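Local atomic coordinates of neisseria adhesin A (Neisseria meningitidis, PDB entry 4CJD), a protein that probably adheres to human epithelial cells as a trimeric autotransporter on the bacterial surface and induces uptake of the bacterium. Residues L64-V67 with L68-D72. Residues are numbered along the deposited sequence; the frame is centred on the assembly and turned at random.
Sequences LKEV and LAQHD
Val67 O accepts a hydrogen bond from the amide of His71 one turn on, His71 N to Val67 O being 2.9 Å with an N-H...O angle of 164°. The same oxygen also lies over one face of the imidazole, 3.5 Å from His71 CG. On the same face Val67 CG1 stands off-centre, 4.0 Å from the His71 ring centroid, a CH-pi contact, and comes nearest to His71 NE2 at 3.7 Å. A chi1 of 177° sets Val67 CG1 trans to the amide nitrogen of its own residue, over the imidazole, and the valine and histidine side chains run next to each other in the same direction. His71 NE2 is hydrogen-bonded to Asp72 OD1 of the third subunit, and Asp72 OD1 of this chain to His71 NE2 of the second, so this chain is joined to both neighbours by the same kind of bond. This is the first part of the long helix 64-113, the coiled coil within the NadA head domain. Leu64 and Leu68 are buried against their counterparts in the other two subunits; in the chain itself Leu68 N is hydrogen-bonded to Leu64 O at 2.9 Å and Leu68 CG packs on that oxygen at 3.5 Å. On the outer side, Glu66 and Gln70 lie across one another, the carboxylate turned 88° from the amide, and Glu66 OE2 lies 3.8 Å from Gln70 CG. Lys65 NZ makes a hydrogen bond to Asn28 OD1 and a salt bridge to Asp26 OD2 of the second subunit.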
loop_
_atom_site.group_PDB
_atom_site.type_symbol
_atom_site.label_atom_id
_atom_site.label_comp_id
_atom_site.label_asym_id
_atom_site.label_seq_id
_atom_site.Cartn_x
_atom_site.Cartn_y
_atom_site.Cartn_z
ATOM N N LEU A 64 -0.024 -26.704 -9.480
ATOM C CA LEU A 64 0.960 -25.725 -9.021
ATOM C C LEU A 64 1.259 -24.623 -10.061
ATOM O O LEU A 64 1.369 -23.428 -9.722
ATOM C CB LEU A 64 2.259 -26.458 -8.638
ATOM C CG LEU A 64 2.108 -27.581 -7.580
ATOM C CD1 LEU A 64 3.416 -28.299 -7.385
ATOM C CD2 LEU A 64 1.591 -27.076 -6.247
ATOM N N LYS A 65 1.375 -25.001 -11.328
ATOM C CA LYS A 65 1.701 -23.987 -12.367
ATOM C C LYS A 65 0.631 -22.898 -12.448
ATOM O O LYS A 65 0.934 -21.709 -12.474
ATOM C CB LYS A 65 1.878 -24.642 -13.766
ATOM C CG LYS A 65 3.109 -25.631 -13.869
ATOM C CD LYS A 65 3.283 -26.159 -15.397
ATOM C CE LYS A 65 4.206 -27.398 -15.631
ATOM N NZ LYS A 65 4.047 -28.311 -16.934
ATOM N N GLU A 66 -0.635 -23.310 -12.469
ATOM C CA GLU A 66 -1.682 -22.335 -12.566
ATOM C C GLU A 66 -1.778 -21.455 -11.324
ATOM O O GLU A 66 -2.086 -20.260 -11.430
ATOM C CB GLU A 66 -3.040 -23.023 -12.827
ATOM C CG GLU A 66 -4.188 -22.009 -12.920
ATOM C CD GLU A 66 -3.983 -21.000 -14.040
ATOM O OE1 GLU A 66 -3.233 -21.305 -14.981
ATOM O OE2 GLU A 66 -4.530 -19.884 -13.958
ATOM N N VAL A 67 -1.581 -22.022 -10.129
ATOM C CA VAL A 67 -1.638 -21.155 -8.938
ATOM C C VAL A 67 -0.476 -20.143 -9.019
ATOM O O VAL A 67 -0.629 -18.923 -8.726
ATOM C CB VAL A 67 -1.553 -21.983 -7.596
ATOM C CG1 VAL A 67 -1.528 -21.036 -6.361
ATOM C CG2 VAL A 67 -2.777 -22.948 -7.484
ATOM N N LEU A 68 0.692 -20.625 -9.416
ATOM C CA LEU A 68 1.811 -19.681 -9.553
ATOM C C LEU A 68 1.484 -18.577 -10.572
ATOM O O LEU A 68 1.798 -17.401 -10.331
ATOM C CB LEU A 68 3.098 -20.403 -9.942
ATOM C CG LEU A 68 3.829 -21.119 -8.801
ATOM C CD1 LEU A 68 4.887 -22.059 -9.362
ATOM C CD2 LEU A 68 4.449 -20.129 -7.857
ATOM N N ALA A 69 0.833 -18.917 -11.696
ATOM C CA ALA A 69 0.452 -17.863 -12.669
ATOM C C ALA A 69 -0.516 -16.835 -12.071
ATOM O O ALA A 69 -0.442 -15.626 -12.370
ATOM C CB ALA A 69 -0.185 -18.468 -13.968
ATOM N N GLN A 70 -1.439 -17.314 -11.242
ATOM C CA GLN A 70 -2.372 -16.419 -10.557
ATOM C C GLN A 70 -1.647 -15.514 -9.592
ATOM O O GLN A 70 -1.989 -14.346 -9.453
ATOM C CB GLN A 70 -3.448 -17.247 -9.797
ATOM C CG GLN A 70 -4.489 -17.894 -10.746
ATOM C CD GLN A 70 -5.603 -18.612 -9.979
ATOM O OE1 GLN A 70 -5.573 -18.704 -8.743
ATOM N NE2 GLN A 70 -6.597 -19.104 -10.712
ATOM N N HIS A 71 -0.662 -16.058 -8.880
ATOM C CA HIS A 71 0.197 -15.223 -8.028
ATOM C C HIS A 71 1.007 -14.179 -8.793
ATOM O O HIS A 71 1.095 -13.043 -8.355
ATOM C CB HIS A 71 1.092 -16.115 -7.186
ATOM C CG HIS A 71 0.318 -16.825 -6.132
ATOM N ND1 HIS A 71 0.901 -17.633 -5.176
ATOM C CD2 HIS A 71 -1.027 -16.886 -5.916
ATOM C CE1 HIS A 71 -0.042 -18.110 -4.376
ATOM N NE2 HIS A 71 -1.221 -17.666 -4.797
ATOM N N ASP A 72 1.543 -14.525 -9.953
ATOM C CA ASP A 72 2.152 -13.498 -10.814
ATOM C C ASP A 72 1.224 -12.332 -11.155
ATOM O O ASP A 72 1.638 -11.192 -11.073
ATOM C CB ASP A 72 2.647 -14.086 -12.139
ATOM C CG ASP A 72 4.035 -14.699 -12.017
ATOM O OD1 ASP A 72 4.760 -14.354 -11.049
ATOM O OD2 ASP A 72 4.383 -15.521 -12.888
#